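Local atomic coordinates of sensor protein (PDB entry 2X7X), a protein that binds fructose through this periplasmic domain and, as a hybrid two-component sensor, probably relays the signal by histidine phosphorylation to control transcription. Residues 195-200 and 237-242; 115-120 and 219-224; 132-137 and 176-181. All blocks are in the same frame, centred on the assembly; numbering follows the deposited sequence.

All three contacts are mainly buried and belong to the lobe built on the mixed sheet that includes strands 128-135, 217-220 and 241-244. Contacts 1 and 2 are close neighbours: Asp197 of contact 1 reaches Ala223 of contact 2, strands 217-220 and 241-244 run side by side, and both contacts end at the fructose. Contact 3 lies further from the sugar and nearer the surface on its helix side, and it joins contact 1 through His195, which bonds to Glu133. Their chemistry follows their place. Contact 1 centres on a carboxylate-hydroxyl bond, contact 2 packs aliphatic and aromatic groups beside a sugar-binding aspartate, and contact 3 is mainly hydrocarbon and thioether, with a glutamate alongside.

Contact 1 (195-200 and 237-242); sequences HNDRIA and SVLDAT. With FRU (beta-D-fructofuranose), chain E.
Asp197 and Thr242 make the one hydrogen bond between 195-200 and 237-242: Thr242 OG1 donates to Asp197 OD1 at 2.6 Å, on the syn side of the carboxylate, and the two side chains cross at about a right angle. The other oxygen, OD2, takes the backbone N of Ala223, which leaves both carboxylate oxygens held inside the protein. Cut back to an alanine, this position would probably cost the Thr242 hydroxyl its carboxylate partner, leave the Ala223 N-H without its acceptor and free the turn beside Asp222 to shift.

The apolar part is small: Leu239 sends CD2 against Ala200 CB at 3.5 Å. Its other methyl, CD1, packs against the carboxylate, 3.8 Å from Asp197 OD1.

Sugar bonds come from the same loop. Asn196 ND2 donates to fructose O3 at 2.8 Å, and its OD1 accepts from Ile199 N at 2.7 Å, nearly straight at 175°, in an Asx motif that fixes the amide's rotation. Arg198, its chain bent at CG-CD (chi3 -51°), brings NH2 to fructose O2 at 2.7 Å, and NH1 adds a weak bond to O3. Its NE forms a salt bridge with Glu171.

Around this, Ala200 also rests on Ala194 of strand 191-194, helix 230-235 packs on Leu239 and Thr242, and helix 199-209 sets off from the loop that holds the sugar.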
# COMPACT_ATOMS: atom_id res chain seq x y z
N HIS A 195 19.79 -3.24 -12.33
CA HIS A 195 18.74 -4.22 -12.66
C HIS A 195 17.99 -4.75 -11.45
O HIS A 195 16.89 -5.28 -11.60
CB HIS A 195 19.29 -5.38 -13.52
CG HIS A 195 19.50 -5.03 -14.96
ND1 HIS A 195 19.57 -5.99 -15.96
CD2 HIS A 195 19.64 -3.83 -15.59
CE1 HIS A 195 19.75 -5.40 -17.13
NE2 HIS A 195 19.81 -4.09 -16.93
N ASN A 196 18.55 -4.62 -10.26
CA ASN A 196 17.75 -4.84 -9.06
C ASN A 196 18.14 -3.97 -7.88
O ASN A 196 19.13 -3.23 -7.94
CB ASN A 196 17.65 -6.33 -8.68
CG ASN A 196 18.93 -6.88 -8.03
OD1 ASN A 196 19.96 -6.19 -7.87
ND2 ASN A 196 18.86 -8.15 -7.65
N ASP A 197 17.36 -4.09 -6.80
CA ASP A 197 17.54 -3.29 -5.59
C ASP A 197 18.64 -3.84 -4.70
O ASP A 197 18.77 -3.39 -3.57
CB ASP A 197 16.24 -3.26 -4.78
CG ASP A 197 15.11 -2.56 -5.50
OD1 ASP A 197 15.36 -1.75 -6.42
OD2 ASP A 197 13.95 -2.81 -5.14
N ARG A 198 19.39 -4.83 -5.19
CA ARG A 198 20.59 -5.29 -4.49
C ARG A 198 21.83 -4.72 -5.21
O ARG A 198 22.79 -4.27 -4.58
CB ARG A 198 20.64 -6.81 -4.41
CG ARG A 198 19.60 -7.43 -3.47
CD ARG A 198 19.84 -8.95 -3.21
NE ARG A 198 20.02 -9.75 -4.44
CZ ARG A 198 19.04 -10.12 -5.26
NH1 ARG A 198 17.78 -9.75 -5.03
NH2 ARG A 198 19.33 -10.84 -6.33
N ILE A 199 21.80 -4.72 -6.54
CA ILE A 199 22.79 -4.00 -7.32
C ILE A 199 22.83 -2.51 -6.89
O ILE A 199 23.91 -1.95 -6.66
CB ILE A 199 22.53 -4.16 -8.84
CG1 ILE A 199 22.84 -5.60 -9.26
CG2 ILE A 199 23.36 -3.22 -9.65
CD1 ILE A 199 22.15 -6.08 -10.53
N ALA A 200 21.66 -1.91 -6.75
CA ALA A 200 21.55 -0.46 -6.54
C ALA A 200 22.32 0.11 -5.34
O ALA A 200 23.13 1.03 -5.52
CB ALA A 200 20.09 -0.02 -6.52
N SER A 237 16.07 8.02 0.75
CA SER A 237 16.70 8.90 -0.25
C SER A 237 17.98 8.33 -0.87
O SER A 237 18.81 9.09 -1.39
CB SER A 237 16.98 10.29 0.33
OG SER A 237 15.88 11.15 0.09
N VAL A 238 18.14 7.01 -0.82
CA VAL A 238 19.27 6.33 -1.46
C VAL A 238 18.95 5.99 -2.93
O VAL A 238 19.77 6.18 -3.82
CB VAL A 238 19.65 5.05 -0.68
CG1 VAL A 238 20.76 4.26 -1.41
CG2 VAL A 238 20.09 5.42 0.76
N LEU A 239 17.75 5.47 -3.17
CA LEU A 239 17.26 5.21 -4.50
C LEU A 239 16.29 6.32 -4.89
O LEU A 239 15.42 6.71 -4.09
CB LEU A 239 16.50 3.89 -4.52
CG LEU A 239 17.21 2.59 -4.81
CD1 LEU A 239 16.21 1.45 -4.63
CD2 LEU A 239 17.72 2.60 -6.23
N ASP A 240 16.42 6.83 -6.11
CA ASP A 240 15.47 7.83 -6.55
C ASP A 240 14.19 7.19 -7.02
O ASP A 240 13.13 7.77 -6.87
CB ASP A 240 16.07 8.68 -7.64
CG ASP A 240 17.26 9.46 -7.14
OD1 ASP A 240 17.09 10.66 -6.83
OD2 ASP A 240 18.36 8.86 -7.05
N ALA A 241 14.30 5.99 -7.58
CA ALA A 241 13.14 5.26 -8.07
C ALA A 241 13.45 3.77 -8.13
O ALA A 241 14.60 3.36 -8.27
CB ALA A 241 12.70 5.78 -9.45
N THR A 242 12.40 2.97 -8.01
CA THR A 242 12.50 1.54 -8.28
C THR A 242 11.16 1.03 -8.79
O THR A 242 10.13 1.65 -8.58
CB THR A 242 13.01 0.75 -7.05
OG1 THR A 242 13.20 -0.62 -7.42
CG2 THR A 242 12.04 0.86 -5.86
C1 FRU E . 15.56 -12.38 -7.22
C2 FRU E . 16.09 -11.51 -8.35
C3 FRU E . 15.46 -10.12 -8.35
C4 FRU E . 15.28 -9.85 -9.83
C5 FRU E . 14.87 -11.23 -10.33
C6 FRU E . 15.12 -11.48 -11.82
O1 FRU E . 16.42 -13.51 -7.04
O2 FRU E . 17.52 -11.46 -8.25
O3 FRU E . 16.25 -9.14 -7.66
O4 FRU E . 14.31 -8.83 -10.10
O5 FRU E . 15.72 -12.11 -9.58
O6 FRU E . 14.57 -12.76 -12.18

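Contact 2 (115-120 and 219-224); sequences RSVGNY and VGIDAL. With FRU (beta-D-fructofuranose), chain E.
Val219 is a forked knob with one methyl for each of two helix residues. Its CG1 branch points to Val117, where the nearest carbon is CG2 at 4.3 Å. Its CG2 branch goes to Tyr120, one turn further along the helix, and lies 4.1 Å from CE2 and nearly as close to CD2, meeting the ring obliquely. Tyr120 gets there because its CG is anti to the backbone N (chi1 175°), which swings the ring along the helix flank toward the strand.

Val117 CG2 in turn fills the dip between two strand residues, with Val219 CG1 as one wall and Ile221 CG1, 4.5 Å away, as the other. Gly220, between them in the chain, makes no contact with the helix segment.

This is helix 110-124 laid on the sheet of the second lobe in a periplasmic binding protein fold, against strand 217-220. The same helix face continues onto strand 241-244, with Val117 touching Phe243 and Tyr120 touching Ala241, while Ile221 also meets Arg146 of helix 141-155.

Past the corner at Ile221 the chain leaves the helix for the sugar. Each carboxylate oxygen of Asp222 takes one of two neighbouring hydroxyls: fructose O4 donates to OD1 at 2.5 Å, and O3 to OD2 in a bond modelled so short that its length is doubtful. Asn196, Asp197, Trp19 and Tyr245 pack round this aspartate.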
# COMPACT_ATOMS: atom_id res chain seq x y z
N ARG A 115 11.88 -0.42 -20.46
CA ARG A 115 11.32 0.72 -21.17
C ARG A 115 10.93 1.81 -20.19
O ARG A 115 11.37 2.95 -20.34
CB ARG A 115 10.12 0.26 -21.96
CG ARG A 115 9.74 1.15 -23.10
CD ARG A 115 8.23 1.05 -23.32
NE ARG A 115 7.85 1.54 -24.63
CZ ARG A 115 8.22 0.95 -25.76
NH1 ARG A 115 7.83 1.46 -26.93
NH2 ARG A 115 8.96 -0.15 -25.72
N SER A 116 10.14 1.45 -19.18
CA SER A 116 9.78 2.36 -18.10
C SER A 116 10.98 3.00 -17.40
O SER A 116 10.94 4.18 -17.03
CB SER A 116 8.96 1.62 -17.05
OG SER A 116 7.72 1.25 -17.55
N VAL A 117 12.03 2.21 -17.17
CA VAL A 117 13.22 2.72 -16.52
C VAL A 117 13.87 3.77 -17.40
O VAL A 117 14.23 4.84 -16.94
CB VAL A 117 14.22 1.61 -16.20
CG1 VAL A 117 15.60 2.17 -15.98
CG2 VAL A 117 13.78 0.86 -15.00
N GLY A 118 14.04 3.46 -18.68
CA GLY A 118 14.60 4.43 -19.62
C GLY A 118 13.78 5.70 -19.71
O GLY A 118 14.36 6.80 -19.73
N ASN A 119 12.45 5.58 -19.74
CA ASN A 119 11.60 6.76 -19.82
C ASN A 119 11.71 7.62 -18.56
O ASN A 119 11.78 8.83 -18.64
CB ASN A 119 10.13 6.44 -20.15
CG ASN A 119 9.90 6.07 -21.63
OD1 ASN A 119 10.66 6.45 -22.53
ND2 ASN A 119 8.84 5.31 -21.88
N TYR A 120 11.74 6.97 -17.40
CA TYR A 120 11.82 7.68 -16.15
C TYR A 120 13.14 8.47 -16.02
O TYR A 120 13.14 9.62 -15.60
CB TYR A 120 11.61 6.74 -14.96
CG TYR A 120 11.81 7.42 -13.64
CD1 TYR A 120 10.73 7.93 -12.93
CD2 TYR A 120 13.10 7.59 -13.12
CE1 TYR A 120 10.93 8.59 -11.72
CE2 TYR A 120 13.31 8.24 -11.92
CZ TYR A 120 12.22 8.74 -11.22
OH TYR A 120 12.45 9.38 -10.03
N VAL A 219 18.42 4.29 -10.03
CA VAL A 219 17.18 3.56 -10.32
C VAL A 219 17.39 2.05 -10.25
O VAL A 219 18.36 1.52 -10.79
CB VAL A 219 16.56 3.97 -11.67
CG1 VAL A 219 15.20 3.33 -11.82
CG2 VAL A 219 16.42 5.50 -11.76
N GLY A 220 16.49 1.36 -9.55
CA GLY A 220 16.58 -0.08 -9.39
C GLY A 220 15.27 -0.76 -9.73
O GLY A 220 14.33 -0.10 -10.17
N ILE A 221 15.21 -2.08 -9.56
CA ILE A 221 14.00 -2.84 -9.83
C ILE A 221 13.78 -3.80 -8.67
O ILE A 221 14.74 -4.32 -8.11
CB ILE A 221 14.09 -3.62 -11.16
CG1 ILE A 221 14.33 -2.66 -12.33
CG2 ILE A 221 12.81 -4.40 -11.42
CD1 ILE A 221 14.78 -3.32 -13.62
N ASP A 222 12.51 -4.00 -8.30
CA ASP A 222 12.04 -5.04 -7.37
C ASP A 222 11.01 -4.43 -6.43
O ASP A 222 9.88 -4.93 -6.33
CB ASP A 222 13.16 -5.71 -6.57
CG ASP A 222 13.84 -6.85 -7.33
OD1 ASP A 222 13.29 -7.38 -8.32
OD2 ASP A 222 14.95 -7.23 -6.92
N ALA A 223 11.41 -3.35 -5.75
CA ALA A 223 10.54 -2.59 -4.84
C ALA A 223 9.88 -3.42 -3.73
O ALA A 223 8.69 -3.29 -3.49
CB ALA A 223 9.46 -1.82 -5.64
N LEU A 224 10.66 -4.26 -3.06
CA LEU A 224 10.16 -5.04 -1.90
C LEU A 224 9.99 -4.14 -0.67
O LEU A 224 10.74 -3.19 -0.49
CB LEU A 224 11.13 -6.17 -1.54
CG LEU A 224 11.37 -7.33 -2.51
CD1 LEU A 224 12.56 -8.20 -2.07
CD2 LEU A 224 10.11 -8.17 -2.65
C1 FRU E . 15.56 -12.38 -7.22
C2 FRU E . 16.09 -11.51 -8.35
C3 FRU E . 15.46 -10.12 -8.35
C4 FRU E . 15.28 -9.85 -9.83
C5 FRU E . 14.87 -11.23 -10.33
C6 FRU E . 15.12 -11.48 -11.82
O1 FRU E . 16.42 -13.51 -7.04
O2 FRU E . 17.52 -11.46 -8.25
O3 FRU E . 16.25 -9.14 -7.66
O4 FRU E . 14.31 -8.83 -10.10
O5 FRU E . 15.72 -12.11 -9.58
O6 FRU E . 14.57 -12.76 -12.18

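Contact 3 (132-137 and 176-181); sequences VELTGL and EIEMDS
Directly after Leu134, the strand residue that faces Glu178, comes the shortest polar bond here: Thr135 OG1 donates to Gly136 O at 2.8 Å, with the hydroxyl tilted 18° from the carbonyl plane. It ties the threonine side chain onto the carbonyl of the following residue, where the strand gives way to the loop.

Between strand and helix no hydrogen bond forms, and the contact is mostly hydrocarbon and sulfur, with the Glu178 carboxylate at its margin. Leu134 puts both methyls to work. CD2 slides alongside Glu178, 3.8 Å from its CB and 3.6 Å from OE1, the two side chains running past each other in opposite directions. CD1 faces Met179 SD at 4.3 Å.

Met179 bends at CB-CG (chi2 63°), and the sulfur comes to 4.1 Å from Val132 CG2, the two side chains crossing at about a right angle. One sulfur thus bridges two strand residues on the same face of the sheet. Val192 of the neighbouring strand also touches Val132, Leu134 and Met179, and Ile199 and Ala203 of helix 199-209 pack on Leu134.

The axes of 132-135 and 176-181 run nearly antiparallel, at 160°, and come within 9.8 Å. Helix 172-185 links parallel strands 159-167 and 191-194 and passes over 128-135 between them, the beta-alpha-beta crossover of the Rossmann-like lobes in periplasmic binding proteins.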
# COMPACT_ATOMS: atom_id res chain seq x y z
N VAL A 132 25.09 4.94 -16.73
CA VAL A 132 25.77 3.65 -16.67
C VAL A 132 24.76 2.57 -16.26
O VAL A 132 23.84 2.85 -15.48
CB VAL A 132 27.03 3.68 -15.75
CG1 VAL A 132 28.07 4.63 -16.32
CG2 VAL A 132 26.70 4.10 -14.32
N GLU A 133 24.92 1.36 -16.82
CA GLU A 133 24.02 0.22 -16.57
C GLU A 133 24.74 -0.91 -15.88
O GLU A 133 25.82 -1.31 -16.30
CB GLU A 133 23.41 -0.30 -17.87
CG GLU A 133 22.31 -1.35 -17.70
CD GLU A 133 21.69 -1.84 -19.01
OE1 GLU A 133 22.35 -1.75 -20.07
OE2 GLU A 133 20.55 -2.35 -18.99
N LEU A 134 24.13 -1.44 -14.83
CA LEU A 134 24.64 -2.61 -14.12
C LEU A 134 23.59 -3.72 -14.20
O LEU A 134 22.53 -3.65 -13.57
CB LEU A 134 25.01 -2.23 -12.68
CG LEU A 134 26.14 -1.20 -12.51
CD1 LEU A 134 26.09 -0.46 -11.19
CD2 LEU A 134 27.51 -1.82 -12.68
N THR A 135 23.87 -4.74 -14.99
CA THR A 135 22.86 -5.74 -15.35
C THR A 135 22.85 -6.94 -14.41
O THR A 135 23.81 -7.22 -13.70
CB THR A 135 23.08 -6.25 -16.81
OG1 THR A 135 24.09 -7.26 -16.85
CG2 THR A 135 23.51 -5.11 -17.71
N GLY A 136 21.75 -7.69 -14.44
CA GLY A 136 21.72 -9.04 -13.87
C GLY A 136 22.54 -9.98 -14.73
O GLY A 136 23.07 -9.58 -15.77
N LEU A 137 22.64 -11.23 -14.29
CA LEU A 137 23.37 -12.27 -15.02
C LEU A 137 22.98 -12.26 -16.49
O LEU A 137 21.81 -12.43 -16.82
CB LEU A 137 23.06 -13.63 -14.39
CG LEU A 137 23.92 -14.85 -14.73
CD1 LEU A 137 25.40 -14.63 -14.46
CD2 LEU A 137 23.42 -16.06 -13.93
N GLU A 176 29.45 -3.08 -6.73
CA GLU A 176 30.39 -2.13 -6.13
C GLU A 176 31.71 -2.02 -6.88
O GLU A 176 32.17 -0.92 -7.19
CB GLU A 176 30.65 -2.47 -4.69
CG GLU A 176 29.48 -2.22 -3.78
CD GLU A 176 29.87 -2.24 -2.34
OE1 GLU A 176 30.90 -2.89 -2.02
OE2 GLU A 176 29.18 -1.61 -1.52
N ILE A 177 32.31 -3.17 -7.20
CA ILE A 177 33.54 -3.19 -7.96
C ILE A 177 33.32 -2.54 -9.31
O ILE A 177 34.04 -1.62 -9.68
CB ILE A 177 34.08 -4.62 -8.15
CG1 ILE A 177 34.34 -5.26 -6.78
CG2 ILE A 177 35.34 -4.64 -9.04
CD1 ILE A 177 35.29 -4.48 -5.91
N GLU A 178 32.31 -2.99 -10.04
CA GLU A 178 32.08 -2.45 -11.38
C GLU A 178 31.82 -0.94 -11.37
O GLU A 178 32.37 -0.22 -12.21
CB GLU A 178 30.96 -3.22 -12.08
CG GLU A 178 31.37 -4.63 -12.45
CD GLU A 178 30.19 -5.56 -12.56
OE1 GLU A 178 29.04 -5.09 -12.41
OE2 GLU A 178 30.41 -6.77 -12.80
N MET A 179 31.02 -0.47 -10.41
CA MET A 179 30.76 0.97 -10.27
C MET A 179 32.05 1.76 -9.98
O MET A 179 32.21 2.89 -10.46
CB MET A 179 29.70 1.25 -9.22
CG MET A 179 29.20 2.68 -9.19
SD MET A 179 28.36 3.21 -10.71
CE MET A 179 28.48 4.99 -10.55
N ASP A 180 32.96 1.16 -9.19
CA ASP A 180 34.26 1.74 -8.91
C ASP A 180 34.98 1.99 -10.20
O ASP A 180 35.49 3.07 -10.44
CB ASP A 180 35.12 0.79 -8.10
CG ASP A 180 35.04 1.05 -6.62
OD1 ASP A 180 34.24 1.89 -6.18
OD2 ASP A 180 35.80 0.39 -5.89
N SER A 181 35.02 0.96 -11.04
CA SER A 181 35.69 1.07 -12.32
C SER A 181 35.06 2.18 -13.19
O SER A 181 35.78 2.93 -13.84
CB SER A 181 35.69 -0.28 -13.04
OG SER A 181 36.27 -0.17 -14.33